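Local coordinates for adenosylmethionine-8-amino-7-oxononanoate aminotransferase (Methanocaldococcus jannaschii, PDB 6ZHK), which probably transfers the amino group of S-adenosyl-L-methionine to 7-keto-8-aminopelargonic acid in biotin biosynthesis, with pyridoxal 5'-phosphate as cofactor, at residues G235-S240 and R389-M394; D57-I62 and V436-P441. All coordinates share one frame; numbering follows the deposited sequence.

In the fold
The two contacts meet at the three-stranded antiparallel sheet 385-391, 394-399 and 436-439, with centres about 12 Å apart. Interaction 1 brings the loop leaving strand 228-234 of the seven-stranded sheet onto the turn between the first two strands; interaction 2 joins the N-terminal part of the chain to the end of the third. In sequence, interaction 1 lies inside the long loop that interaction 2 closes, and F393 O packs at 3.3 Å from P441 CD. Both border the predicted active site: the side chains of M394 and V440 are about 7 and 8 Å from that of K301, the predicted cofactor lysine, here without cofactor attached. The side chain of V59 is about 4 Å from that of R431, predicted to bind substrate.

Interaction 1 (G235-S240 and R389-M394); sequences GGIMGS and RGRGFM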
loop_
_atom_site.group_PDB
_atom_site.type_symbol
_atom_site.label_atom_id
_atom_site.label_comp_id
_atom_site.label_asym_id
_atom_site.label_seq_id
_atom_site.Cartn_x
_atom_site.Cartn_y
_atom_site.Cartn_z
ATOM N N GLY A 235 11.330 1.563 -16.010
ATOM C CA GLY A 235 10.903 1.396 -17.404
ATOM C C GLY A 235 11.507 2.459 -18.335
ATOM O O GLY A 235 10.807 3.221 -18.997
ATOM N N GLY A 236 12.838 2.503 -18.402
ATOM C CA GLY A 236 13.448 3.231 -19.509
ATOM C C GLY A 236 13.878 4.614 -19.073
ATOM O O GLY A 236 14.568 5.324 -19.832
ATOM N N ILE A 237 13.458 4.992 -17.851
ATOM C CA ILE A 237 13.941 6.231 -17.299
ATOM C C ILE A 237 13.948 6.123 -15.778
ATOM O O ILE A 237 13.164 5.386 -15.233
ATOM C CB ILE A 237 13.057 7.380 -17.799
ATOM C CG1 ILE A 237 13.480 8.764 -17.258
ATOM C CG2 ILE A 237 11.615 7.054 -17.518
ATOM C CD1 ILE A 237 12.854 9.873 -18.091
ATOM N N MET A 238 14.980 6.691 -15.165
ATOM C CA MET A 238 15.101 6.717 -13.715
ATOM C C MET A 238 14.431 7.997 -13.197
ATOM O O MET A 238 14.952 9.107 -13.360
ATOM C CB MET A 238 16.577 6.648 -13.311
ATOM C CG MET A 238 17.355 5.476 -14.016
ATOM S SD MET A 238 19.126 5.540 -13.594
ATOM C CE MET A 238 18.999 4.990 -11.896
ATOM N N GLY A 239 13.249 7.854 -12.609
ATOM C CA GLY A 239 12.484 9.031 -12.221
ATOM C C GLY A 239 13.128 9.809 -11.075
ATOM O O GLY A 239 13.499 11.004 -11.210
ATOM N N SER A 240 13.162 9.151 -9.930
ATOM C CA SER A 240 13.576 9.796 -8.685
ATOM C C SER A 240 15.053 10.207 -8.756
ATOM O O SER A 240 15.493 11.164 -8.105
ATOM C CB SER A 240 13.311 8.867 -7.544
ATOM O OG SER A 240 13.935 9.329 -6.367
ATOM N N ARG A 389 16.924 16.631 -20.274
ATOM C CA ARG A 389 16.890 15.233 -20.683
ATOM C C ARG A 389 15.568 14.610 -20.278
ATOM O O ARG A 389 14.880 15.147 -19.417
ATOM C CB ARG A 389 18.061 14.461 -20.065
ATOM C CG ARG A 389 17.874 14.046 -18.609
ATOM C CD ARG A 389 17.954 15.188 -17.655
ATOM N NE ARG A 389 18.081 14.819 -16.237
ATOM C CZ ARG A 389 19.179 14.979 -15.481
ATOM N NH1 ARG A 389 20.293 15.482 -15.992
ATOM N NH2 ARG A 389 19.106 14.772 -14.184
ATOM N N GLY A 390 15.235 13.475 -20.902
ATOM C CA GLY A 390 14.047 12.745 -20.496
ATOM C C GLY A 390 13.520 11.885 -21.631
ATOM O O GLY A 390 14.176 11.769 -22.669
ATOM N N ARG A 391 12.304 11.365 -21.468
ATOM C CA ARG A 391 11.618 10.652 -22.534
ATOM C C ARG A 391 10.150 11.067 -22.527
ATOM O O ARG A 391 9.514 11.065 -21.470
ATOM C CB ARG A 391 11.597 9.139 -22.288
ATOM C CG ARG A 391 12.939 8.431 -22.302
ATOM C CD ARG A 391 12.647 6.911 -22.293
ATOM N NE ARG A 391 13.883 6.157 -22.422
ATOM C CZ ARG A 391 14.458 5.921 -23.595
ATOM N NH1 ARG A 391 13.859 6.298 -24.713
ATOM N NH2 ARG A 391 15.572 5.204 -23.633
ATOM N N GLY A 392 9.640 11.486 -23.681
ATOM C CA GLY A 392 8.239 11.917 -23.811
ATOM C C GLY A 392 7.893 13.058 -22.843
ATOM O O GLY A 392 8.573 14.095 -22.821
ATOM N N PHE A 393 6.891 12.810 -21.977
ATOM C CA PHE A 393 6.465 13.782 -20.977
ATOM C C PHE A 393 7.136 13.547 -19.612
ATOM O O PHE A 393 6.521 13.829 -18.584
ATOM C CB PHE A 393 4.933 13.673 -20.805
ATOM C CG PHE A 393 4.057 14.296 -21.854
ATOM C CD1 PHE A 393 4.363 15.556 -22.366
ATOM C CD2 PHE A 393 2.962 13.588 -22.368
ATOM C CE1 PHE A 393 3.553 16.145 -23.339
ATOM C CE2 PHE A 393 2.149 14.182 -23.325
ATOM C CZ PHE A 393 2.443 15.452 -23.798
ATOM N N MET A 394 8.337 12.931 -19.577
ATOM C CA MET A 394 9.050 12.838 -18.319
ATOM C C MET A 394 10.415 13.475 -18.560
ATOM O O MET A 394 11.284 12.906 -19.227
ATOM C CB MET A 394 9.263 11.362 -17.945
ATOM C CG MET A 394 7.957 10.623 -17.826
ATOM S SD MET A 394 8.154 8.867 -17.370
ATOM C CE MET A 394 8.119 9.060 -15.590
#
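R391 supplies the one hydrogen bond between the segments, from its NE to the carbonyl O of G236 at 2.8 Å, with a fairly straight N-H...O angle of 160°. G236 O lies at the edge of the guanidinium, nearly in its plane, whereas the donor stands above the carbonyl plane of G236, 43° out of it. The chain of R391 is extended from CG to NE, which carries the polar group across to the glycine. NH2 forms a salt bridge with D248, so the guanidinium is held at two places. A side chain at 236 would point at this arginine, its CB 3.6 Å from R391 NE, and the backbone angles there also call for glycine.

The R391 to M394 segment is a type II' turn closing a two-residue beta-hairpin between strands 385-391 and 394-399, its ends joined by R391 N to M394 O and M394 N to R391 O. In the class-III aminotransferases this hairpin belongs to the small C-terminal domain, and here it is met by the loop that follows strand 228-234 of the large-domain sheet.

Apolar packing falls to I237. Its CG1 lies anti to the backbone N (chi1 180°) and the chain continues extended to CD1, which reaches the pair that closes the turn, 3.6 Å from M394 O and 3.7 Å from R391 N, with M394 CB at 3.9 Å. The other branch, CG2, meets M394 SD at 3.9 Å, and the two side chains cross obliquely. G390 CA also touches CD1.

Interaction 2 (D57-I62 and V436-P441); sequences DAVSSI and VIILVP
S60 reaches V440 through its hydroxyl, and A58 reaches it through its carbonyl. S60 OG donates to V440 O at 2.7 Å, tilted 26° from the carbonyl plane; OG stands anti to the carbonyl carbon (chi1 -69°), beside its own backbone N. In return V440 N donates to A58 O at 2.9 Å, in the carbonyl plane but bent, with an N-H...O angle of 132°. V440 is thus gripped at both its N and its O, each by a different residue of 57-62. An alanine at S60 would probably leave V440 O without its hydroxyl donor and R276 NH1 without a weak partner.

This is the tight part of the contact. S60 OG comes within 3.1 Å of P441 C, and V59 CG1 presses to 3.2 Å from I438 O, a buried carbonyl with no polar partner in the model. Between side chains the packing is looser: V59 CG1 and I438 CG2 are 4.2 Å apart, while the side chain of L439 starts away from the turn. Even this looser part is buried and does not face solvent.

The 57-60 segment is a type I beta turn, followed by S60, S61 and I62 in left-handed backbone conformations. The D57 carboxylate holds this bend, OD1 taking S61 N at 2.7 Å and OD2 taking S61 OG at 2.6 Å; H69 also bonds to OD2. Beyond the turn, H87 and T89 of the second subunit pack on S61 and I62. A58 touches I428 of strand 428-429 and L453 of helix 447-463, while strand 436-439 pairs with strand 394-399 and turns I437 and L439 onto L457 of that same helix.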
loop_
_atom_site.group_PDB
_atom_site.type_symbol
_atom_site.label_atom_id
_atom_site.label_comp_id
_atom_site.label_asym_id
_atom_site.label_seq_id
_atom_site.Cartn_x
_atom_site.Cartn_y
_atom_site.Cartn_z
ATOM N N ASP A 57 -0.838 21.778 -13.208
ATOM C CA ASP A 57 -0.232 20.645 -12.494
ATOM C C ASP A 57 0.901 20.042 -13.343
ATOM O O ASP A 57 0.746 19.022 -14.008
ATOM C CB ASP A 57 -1.322 19.631 -12.196
ATOM C CG ASP A 57 -0.910 18.516 -11.229
ATOM O OD1 ASP A 57 0.294 18.436 -10.857
ATOM O OD2 ASP A 57 -1.802 17.745 -10.895
ATOM N N ALA A 58 2.046 20.700 -13.306
ATOM C CA ALA A 58 3.122 20.437 -14.255
ATOM C C ALA A 58 3.861 19.150 -13.855
ATOM O O ALA A 58 4.598 18.635 -14.689
ATOM C CB ALA A 58 4.066 21.635 -14.274
ATOM N N VAL A 59 3.581 18.610 -12.649
ATOM C CA VAL A 59 4.136 17.316 -12.248
ATOM C C VAL A 59 3.053 16.238 -12.101
ATOM O O VAL A 59 3.291 15.156 -11.507
ATOM C CB VAL A 59 5.061 17.419 -11.020
ATOM C CG1 VAL A 59 6.391 18.129 -11.329
ATOM C CG2 VAL A 59 4.367 18.035 -9.778
ATOM N N SER A 60 1.838 16.547 -12.559
ATOM C CA SER A 60 0.743 15.582 -12.522
ATOM C C SER A 60 0.523 15.013 -11.140
ATOM O O SER A 60 0.260 13.825 -11.021
ATOM C CB SER A 60 1.009 14.471 -13.513
ATOM O OG SER A 60 0.908 14.994 -14.828
ATOM N N SER A 61 0.526 15.879 -10.104
ATOM C CA SER A 61 0.259 15.393 -8.741
ATOM C C SER A 61 1.198 14.214 -8.393
ATOM O O SER A 61 0.791 13.243 -7.740
ATOM C CB SER A 61 -1.215 15.118 -8.448
ATOM O OG SER A 61 -2.050 16.256 -8.763
ATOM N N ILE A 62 2.476 14.381 -8.801
ATOM C CA ILE A 62 3.557 13.427 -8.556
ATOM C C ILE A 62 3.334 12.188 -9.446
ATOM O O ILE A 62 3.385 11.007 -8.988
ATOM C CB ILE A 62 3.802 13.114 -7.057
ATOM C CG1 ILE A 62 3.565 14.298 -6.108
ATOM C CG2 ILE A 62 5.184 12.432 -6.840
ATOM C CD1 ILE A 62 4.536 15.445 -6.285
ATOM N N VAL A 436 17.251 19.115 -9.724
ATOM C CA VAL A 436 16.586 18.794 -10.972
ATOM C C VAL A 436 15.152 19.325 -10.929
ATOM O O VAL A 436 14.329 18.903 -10.085
ATOM C CB VAL A 436 16.593 17.274 -11.262
ATOM C CG1 VAL A 436 16.045 17.008 -12.658
ATOM C CG2 VAL A 436 17.980 16.649 -11.104
ATOM N N ILE A 437 14.846 20.211 -11.872
ATOM C CA ILE A 437 13.472 20.619 -12.131
ATOM C C ILE A 437 12.804 19.415 -12.786
ATOM O O ILE A 437 13.298 18.927 -13.801
ATOM C CB ILE A 437 13.420 21.864 -13.055
ATOM C CG1 ILE A 437 14.004 23.110 -12.375
ATOM C CG2 ILE A 437 12.009 22.186 -13.554
ATOM C CD1 ILE A 437 14.549 24.151 -13.381
ATOM N N ILE A 438 11.622 19.024 -12.294
ATOM C CA ILE A 438 10.934 17.871 -12.859
ATOM C C ILE A 438 9.688 18.389 -13.591
ATOM O O ILE A 438 8.909 19.150 -13.028
ATOM C CB ILE A 438 10.503 16.888 -11.732
ATOM C CG1 ILE A 438 11.654 16.378 -10.839
ATOM C CG2 ILE A 438 9.652 15.749 -12.341
ATOM C CD1 ILE A 438 12.689 15.493 -11.520
ATOM N N LEU A 439 9.494 17.962 -14.835
ATOM C CA LEU A 439 8.261 18.198 -15.580
ATOM C C LEU A 439 7.676 16.846 -15.968
ATOM O O LEU A 439 8.277 16.118 -16.763
ATOM C CB LEU A 439 8.622 18.954 -16.872
ATOM C CG LEU A 439 9.236 20.346 -16.676
ATOM C CD1 LEU A 439 9.447 21.020 -18.039
ATOM C CD2 LEU A 439 8.383 21.231 -15.744
ATOM N N VAL A 440 6.509 16.535 -15.384
ATOM C CA VAL A 440 5.767 15.337 -15.780
ATOM C C VAL A 440 4.332 15.795 -15.976
ATOM O O VAL A 440 3.509 15.678 -15.072
ATOM C CB VAL A 440 5.899 14.182 -14.748
ATOM C CG1 VAL A 440 5.084 12.906 -15.164
ATOM C CG2 VAL A 440 7.361 13.856 -14.585
ATOM N N PRO A 441 4.026 16.452 -17.114
ATOM C CA PRO A 441 2.721 17.070 -17.303
ATOM C C PRO A 441 1.687 15.992 -17.649
ATOM O O PRO A 441 2.041 14.912 -18.132
ATOM C CB PRO A 441 2.942 18.010 -18.503
ATOM C CG PRO A 441 4.042 17.343 -19.292
ATOM C CD PRO A 441 4.932 16.687 -18.249
#